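PDB 4IRN: prolyl-ACP dehydrogenase from Oscillatoria sp., which oxidises a prolyl group carried on an acyl carrier protein, using FAD as cofactor, in the biosynthesis of the cyanotoxin anatoxin-a. Local coordinates for residues Ser42-Phe47 with Glu98-Thr103; Ala286-Met291 with Leu327-Ala332. All coordinates share one frame; numbering follows the deposited sequence.

Interaction 1 (Ser42-Phe47 with Glu98-Thr103); sequences SQQIQF and ELDILT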
loop_
_atom_site.group_PDB
_atom_site.type_symbol
_atom_site.label_atom_id
_atom_site.label_comp_id
_atom_site.label_asym_id
_atom_site.label_seq_id
_atom_site.Cartn_x
_atom_site.Cartn_y
_atom_site.Cartn_z
ATOM N N SER A 42 21.062 -23.050 23.883
ATOM C CA SER A 42 20.794 -22.683 25.273
ATOM C C SER A 42 21.614 -21.512 25.795
ATOM O O SER A 42 21.071 -20.723 26.560
ATOM C CB SER A 42 20.949 -23.887 26.187
ATOM O OG SER A 42 19.744 -24.626 26.136
ATOM N N GLN A 43 22.869 -21.352 25.356
ATOM C CA GLN A 43 23.711 -20.261 25.834
ATOM C C GLN A 43 23.326 -18.909 25.227
ATOM O O GLN A 43 23.379 -17.892 25.907
ATOM C CB GLN A 43 25.187 -20.619 25.655
ATOM C CG GLN A 43 25.662 -21.721 26.618
ATOM C CD GLN A 43 24.977 -23.075 26.449
ATOM O OE1 GLN A 43 24.603 -23.489 25.351
ATOM N NE2 GLN A 43 24.756 -23.779 27.540
ATOM N N GLN A 44 22.873 -18.923 23.964
ATOM C CA GLN A 44 22.378 -17.760 23.235
ATOM C C GLN A 44 21.019 -17.323 23.808
ATOM O O GLN A 44 20.816 -16.117 23.992
ATOM C CB GLN A 44 22.282 -18.066 21.733
ATOM C CG GLN A 44 23.652 -18.221 21.082
ATOM C CD GLN A 44 23.575 -18.691 19.657
ATOM O OE1 GLN A 44 23.129 -19.804 19.368
ATOM N NE2 GLN A 44 24.040 -17.865 18.737
ATOM N N ILE A 45 20.101 -18.302 24.116
ATOM C CA ILE A 45 18.788 -18.031 24.736
ATOM C C ILE A 45 19.029 -17.383 26.120
ATOM O O ILE A 45 18.440 -16.338 26.418
ATOM C CB ILE A 45 17.888 -19.303 24.889
ATOM C CG1 ILE A 45 17.716 -20.137 23.590
ATOM C CG2 ILE A 45 16.546 -19.003 25.586
ATOM C CD1 ILE A 45 16.850 -19.582 22.479
ATOM N N GLN A 46 19.908 -18.006 26.938
ATOM C CA GLN A 46 20.268 -17.541 28.281
ATOM C C GLN A 46 20.953 -16.196 28.309
ATOM O O GLN A 46 20.654 -15.401 29.186
ATOM C CB GLN A 46 21.116 -18.570 29.060
ATOM C CG GLN A 46 20.412 -19.840 29.562
ATOM C CD GLN A 46 19.207 -19.580 30.431
ATOM O OE1 GLN A 46 18.057 -19.589 29.970
ATOM N NE2 GLN A 46 19.439 -19.445 31.724
ATOM N N PHE A 47 21.872 -15.927 27.371
ATOM C CA PHE A 47 22.569 -14.633 27.313
ATOM C C PHE A 47 21.628 -13.490 26.965
ATOM O O PHE A 47 21.705 -12.430 27.590
ATOM C CB PHE A 47 23.804 -14.659 26.390
ATOM C CG PHE A 47 24.582 -13.360 26.362
ATOM C CD1 PHE A 47 25.182 -12.864 27.511
ATOM C CD2 PHE A 47 24.715 -12.635 25.185
ATOM C CE1 PHE A 47 25.880 -11.652 27.490
ATOM C CE2 PHE A 47 25.432 -11.433 25.161
ATOM C CZ PHE A 47 26.012 -10.952 26.313
ATOM N N GLU A 98 34.350 -10.358 22.452
ATOM C CA GLU A 98 34.661 -11.215 21.328
ATOM C C GLU A 98 33.531 -12.159 20.991
ATOM O O GLU A 98 33.768 -13.346 20.814
ATOM C CB GLU A 98 35.993 -11.949 21.583
ATOM C CG GLU A 98 36.564 -12.712 20.398
ATOM C CD GLU A 98 38.038 -12.995 20.443
ATOM O OE1 GLU A 98 38.723 -12.536 21.377
ATOM O OE2 GLU A 98 38.533 -13.661 19.515
ATOM N N LEU A 99 32.296 -11.654 20.888
ATOM C CA LEU A 99 31.166 -12.519 20.532
ATOM C C LEU A 99 31.080 -12.676 19.044
ATOM O O LEU A 99 31.533 -11.828 18.291
ATOM C CB LEU A 99 29.794 -11.985 21.014
ATOM C CG LEU A 99 29.543 -11.699 22.483
ATOM C CD1 LEU A 99 28.120 -11.282 22.682
ATOM C CD2 LEU A 99 29.827 -12.918 23.329
ATOM N N ASP A 100 30.453 -13.751 18.612
ATOM C CA ASP A 100 30.194 -13.932 17.199
ATOM C C ASP A 100 29.020 -13.007 16.832
ATOM O O ASP A 100 28.212 -12.665 17.706
ATOM C CB ASP A 100 29.916 -15.398 16.845
ATOM C CG ASP A 100 28.666 -15.970 17.462
ATOM O OD1 ASP A 100 28.731 -16.413 18.638
ATOM O OD2 ASP A 100 27.623 -15.994 16.767
ATOM N N ILE A 101 28.971 -12.558 15.570
ATOM C CA ILE A 101 27.970 -11.615 15.053
ATOM C C ILE A 101 26.531 -12.056 15.296
ATOM O O ILE A 101 25.726 -11.245 15.765
ATOM C CB ILE A 101 28.228 -11.242 13.568
ATOM C CG1 ILE A 101 29.713 -10.867 13.298
ATOM C CG2 ILE A 101 27.281 -10.148 13.096
ATOM C CD1 ILE A 101 30.362 -9.732 14.155
ATOM N N LEU A 102 26.210 -13.334 15.001
ATOM C CA LEU A 102 24.862 -13.877 15.211
ATOM C C LEU A 102 24.394 -13.764 16.671
ATOM O O LEU A 102 23.244 -13.392 16.907
ATOM C CB LEU A 102 24.731 -15.304 14.669
ATOM C CG LEU A 102 24.568 -15.390 13.145
ATOM C CD1 LEU A 102 25.236 -16.640 12.582
ATOM C CD2 LEU A 102 23.093 -15.274 12.721
ATOM N N THR A 103 25.310 -13.998 17.636
ATOM C CA THR A 103 25.043 -13.858 19.069
ATOM C C THR A 103 24.885 -12.374 19.404
ATOM O O THR A 103 23.976 -12.022 20.154
ATOM C CB THR A 103 26.136 -14.552 19.903
ATOM O OG1 THR A 103 26.232 -15.918 19.499
ATOM C CG2 THR A 103 25.862 -14.491 21.410
#
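Gln44 swings CG beside its own backbone N (chi1 -69°) and runs extended from there, while Thr103 sets its hydroxyl beside the backbone N. These two choices bring the amide end of Gln44 across the threonine at about a right angle. Gln44 NE2 then donates to Thr103 OG1 at 3.0 Å, a moderately bent bond (142° at the hydrogen) with the acceptor tilted somewhat from the amide plane. The hydroxyl passes the link on: Thr103 OG1 donates to Asp100 OD1 at 2.7 Å, meeting the syn side of that oxygen out of the carboxylate plane. Asp100 is the N-cap residue of helix 101-114, and its OD2 accepts from Thr103 N at 3.2 Å, approached from above the carboxylate plane. One aspartate thus binds both the amide N-H and the hydroxyl of the same threonine.

Beside this polar chain lies a small apolar patch. Phe47 has CG anti to its backbone N (chi1 -177°) and arrives from the direction opposite to Leu99, so that Phe47 CE2 rests 3.7 Å from Leu99 CD1. The methyl Thr103 CG2 sits farther off, 4.4 Å from Phe47 CD2, and both groups meet the ring obliquely. Trp88 presents a second ring to Phe47, steeply inclined to it, and its backbone is hydrogen-bonded to that of Leu99.

The chemistry is that of a relay. Because Thr103 OG1 both accepts and donates, the two bonds should restrict rotation of the hydroxyl, and the partly exposed docking of helix 42-58 within the N-terminal domain is tied through that hydroxyl to the N-cap, whose carboxylate is probably stabilised by the partial positive charge at the N-terminal end of helix 101-114.

Interaction 2 (Ala286-Met291 with Leu327-Ala332); sequences AAVGTM and LRLENA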
loop_
_atom_site.group_PDB
_atom_site.type_symbol
_atom_site.label_atom_id
_atom_site.label_comp_id
_atom_site.label_asym_id
_atom_site.label_seq_id
_atom_site.Cartn_x
_atom_site.Cartn_y
_atom_site.Cartn_z
ATOM N N ALA A 286 18.324 -3.766 17.435
ATOM C CA ALA A 286 17.554 -3.508 18.649
ATOM C C ALA A 286 16.122 -3.074 18.350
ATOM O O ALA A 286 15.234 -3.352 19.154
ATOM C CB ALA A 286 18.251 -2.477 19.491
ATOM N N ALA A 287 15.896 -2.415 17.186
ATOM C CA ALA A 287 14.583 -1.964 16.707
ATOM C C ALA A 287 13.641 -3.158 16.519
ATOM O O ALA A 287 12.443 -3.028 16.780
ATOM C CB ALA A 287 14.728 -1.200 15.403
ATOM N N VAL A 288 14.202 -4.332 16.130
ATOM C CA VAL A 288 13.490 -5.606 15.965
ATOM C C VAL A 288 12.945 -6.037 17.342
ATOM O O VAL A 288 11.812 -6.527 17.426
ATOM C CB VAL A 288 14.378 -6.700 15.289
ATOM C CG1 VAL A 288 13.590 -7.982 15.030
ATOM C CG2 VAL A 288 14.986 -6.185 13.982
ATOM N N GLY A 289 13.738 -5.798 18.396
ATOM C CA GLY A 289 13.380 -6.084 19.784
ATOM C C GLY A 289 12.250 -5.205 20.274
ATOM O O GLY A 289 11.327 -5.691 20.937
ATOM N N THR A 290 12.301 -3.903 19.906
ATOM C CA THR A 290 11.286 -2.886 20.207
ATOM C C THR A 290 9.959 -3.286 19.539
ATOM O O THR A 290 8.902 -3.173 20.162
ATOM C CB THR A 290 11.774 -1.507 19.732
ATOM O OG1 THR A 290 13.055 -1.234 20.309
ATOM C CG2 THR A 290 10.797 -0.382 20.048
ATOM N N MET A 291 10.036 -3.783 18.287
ATOM C CA MET A 291 8.898 -4.247 17.505
ATOM C C MET A 291 8.227 -5.437 18.192
ATOM O O MET A 291 6.993 -5.514 18.195
ATOM C CB MET A 291 9.339 -4.629 16.086
ATOM C CG MET A 291 9.704 -3.433 15.203
ATOM S SD MET A 291 10.448 -3.896 13.616
ATOM C CE MET A 291 9.029 -4.521 12.781
ATOM N N LEU A 327 3.860 -10.461 10.792
ATOM C CA LEU A 327 4.533 -10.677 9.501
ATOM C C LEU A 327 5.790 -9.818 9.398
ATOM O O LEU A 327 6.852 -10.341 9.054
ATOM C CB LEU A 327 3.598 -10.393 8.304
ATOM C CG LEU A 327 2.411 -11.352 8.086
ATOM C CD1 LEU A 327 1.339 -10.694 7.263
ATOM C CD2 LEU A 327 2.845 -12.633 7.397
ATOM N N ARG A 328 5.676 -8.516 9.740
ATOM C CA ARG A 328 6.791 -7.572 9.712
ATOM C C ARG A 328 7.922 -7.952 10.664
ATOM O O ARG A 328 9.087 -7.863 10.274
ATOM C CB ARG A 328 6.311 -6.144 9.989
ATOM C CG ARG A 328 5.700 -5.522 8.769
ATOM C CD ARG A 328 5.551 -4.044 8.913
ATOM N NE ARG A 328 4.219 -3.683 8.470
ATOM C CZ ARG A 328 3.208 -3.420 9.283
ATOM N NH1 ARG A 328 3.384 -3.435 10.598
ATOM N NH2 ARG A 328 2.011 -3.147 8.794
ATOM N N LEU A 329 7.580 -8.399 11.885
ATOM C CA LEU A 329 8.538 -8.812 12.907
ATOM C C LEU A 329 9.385 -9.997 12.447
ATOM O O LEU A 329 10.605 -9.973 12.620
ATOM C CB LEU A 329 7.825 -9.115 14.244
ATOM C CG LEU A 329 8.693 -9.648 15.405
ATOM C CD1 LEU A 329 9.612 -8.562 15.965
ATOM C CD2 LEU A 329 7.841 -10.207 16.502
ATOM N N GLU A 330 8.739 -11.008 11.840
ATOM C CA GLU A 330 9.402 -12.213 11.333
ATOM C C GLU A 330 10.278 -11.929 10.122
ATOM O O GLU A 330 11.327 -12.555 9.984
ATOM C CB GLU A 330 8.403 -13.356 11.076
ATOM C CG GLU A 330 7.691 -13.840 12.336
ATOM C CD GLU A 330 8.552 -14.339 13.488
ATOM O OE1 GLU A 330 9.510 -15.105 13.238
ATOM O OE2 GLU A 330 8.251 -13.977 14.648
ATOM N N ASN A 331 9.875 -10.970 9.275
ATOM C CA ASN A 331 10.640 -10.526 8.106
ATOM C C ASN A 331 11.878 -9.738 8.535
ATOM O O ASN A 331 12.939 -9.897 7.936
ATOM C CB ASN A 331 9.794 -9.649 7.198
ATOM C CG ASN A 331 8.843 -10.389 6.286
ATOM O OD1 ASN A 331 9.222 -11.358 5.619
ATOM N ND2 ASN A 331 7.599 -9.894 6.192
ATOM N N ALA A 332 11.726 -8.868 9.558
ATOM C CA ALA A 332 12.800 -8.055 10.134
ATOM C C ALA A 332 13.888 -8.973 10.710
ATOM O O ALA A 332 15.076 -8.736 10.480
ATOM C CB ALA A 332 12.252 -7.140 11.222
#
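Met291 reaches from helix 285-304 toward the passing helix 316-344, and almost every step along its side chain finds something there. At the root, Met291 CB lies 3.9 Å from Leu329 CD1. The chain runs extended through CG, and Met291 SD then comes to 4.4 Å from Ala332 CB. A bend at the last torsion (chi3 73°) turns the tip, and Met291 CE ends over the first turn of the partner segment, 4.2 Å from both Arg328 CB and Arg328 O. This one side chain therefore touches three residues of the opposing helix: Arg328, Leu329 and Ala332.

One turn earlier, Val288 completes the seam. Its two methyls straddle Ala332, with Val288 CG2 4.0 Å from Ala332 CB and CG1 nearly as close, while Val288 CG1 also lies 4.1 Å from Leu329 CD1. That leucine methyl is thus shared by Val288 and Met291, and the contact works through pairs spaced three residues apart on each helix. The short segments run nearly antiparallel, at 157°, with their axes 9.9 Å apart at closest approach; the side-chain packing is apolar, with Leu329 CD1 also set against the carbonyl O of Val288.

Arg328 sends its guanidinium on to helix 350-375, where it bonds to Ser367 and forms a salt bridge with Glu370. Helix 316-344 turns another side to a second subunit, whose Tyr335 packs on Leu327 and Asn331. Helix 285-304, for its part, leans Thr290 on Trp364 of helix 350-375 and Asn118 of helix 118-138, placing the seam inside the C-terminal helical bundle characteristic of acyl-CoA dehydrogenases.

Interaction 1 belongs to the N-terminal domain and interaction 2 to the C-terminal domain, with centres about 18 Å apart and nearest atoms about 10 Å apart. The two contacts do not touch, but helix 316-344 bears on both: upstream it supplies Leu327-Ala332, and farther along, its Tyr337, Ala340 and Trp341 receive Leu102, while Glu344 accepts from the backbone N of Ile101. Neither contact lies at the FAD sites, yet helix 285-304 runs on to His305, Phe315 just precedes helix 316-344 and Val318 lies in its first turn, and all three of these residues line an FAD pocket.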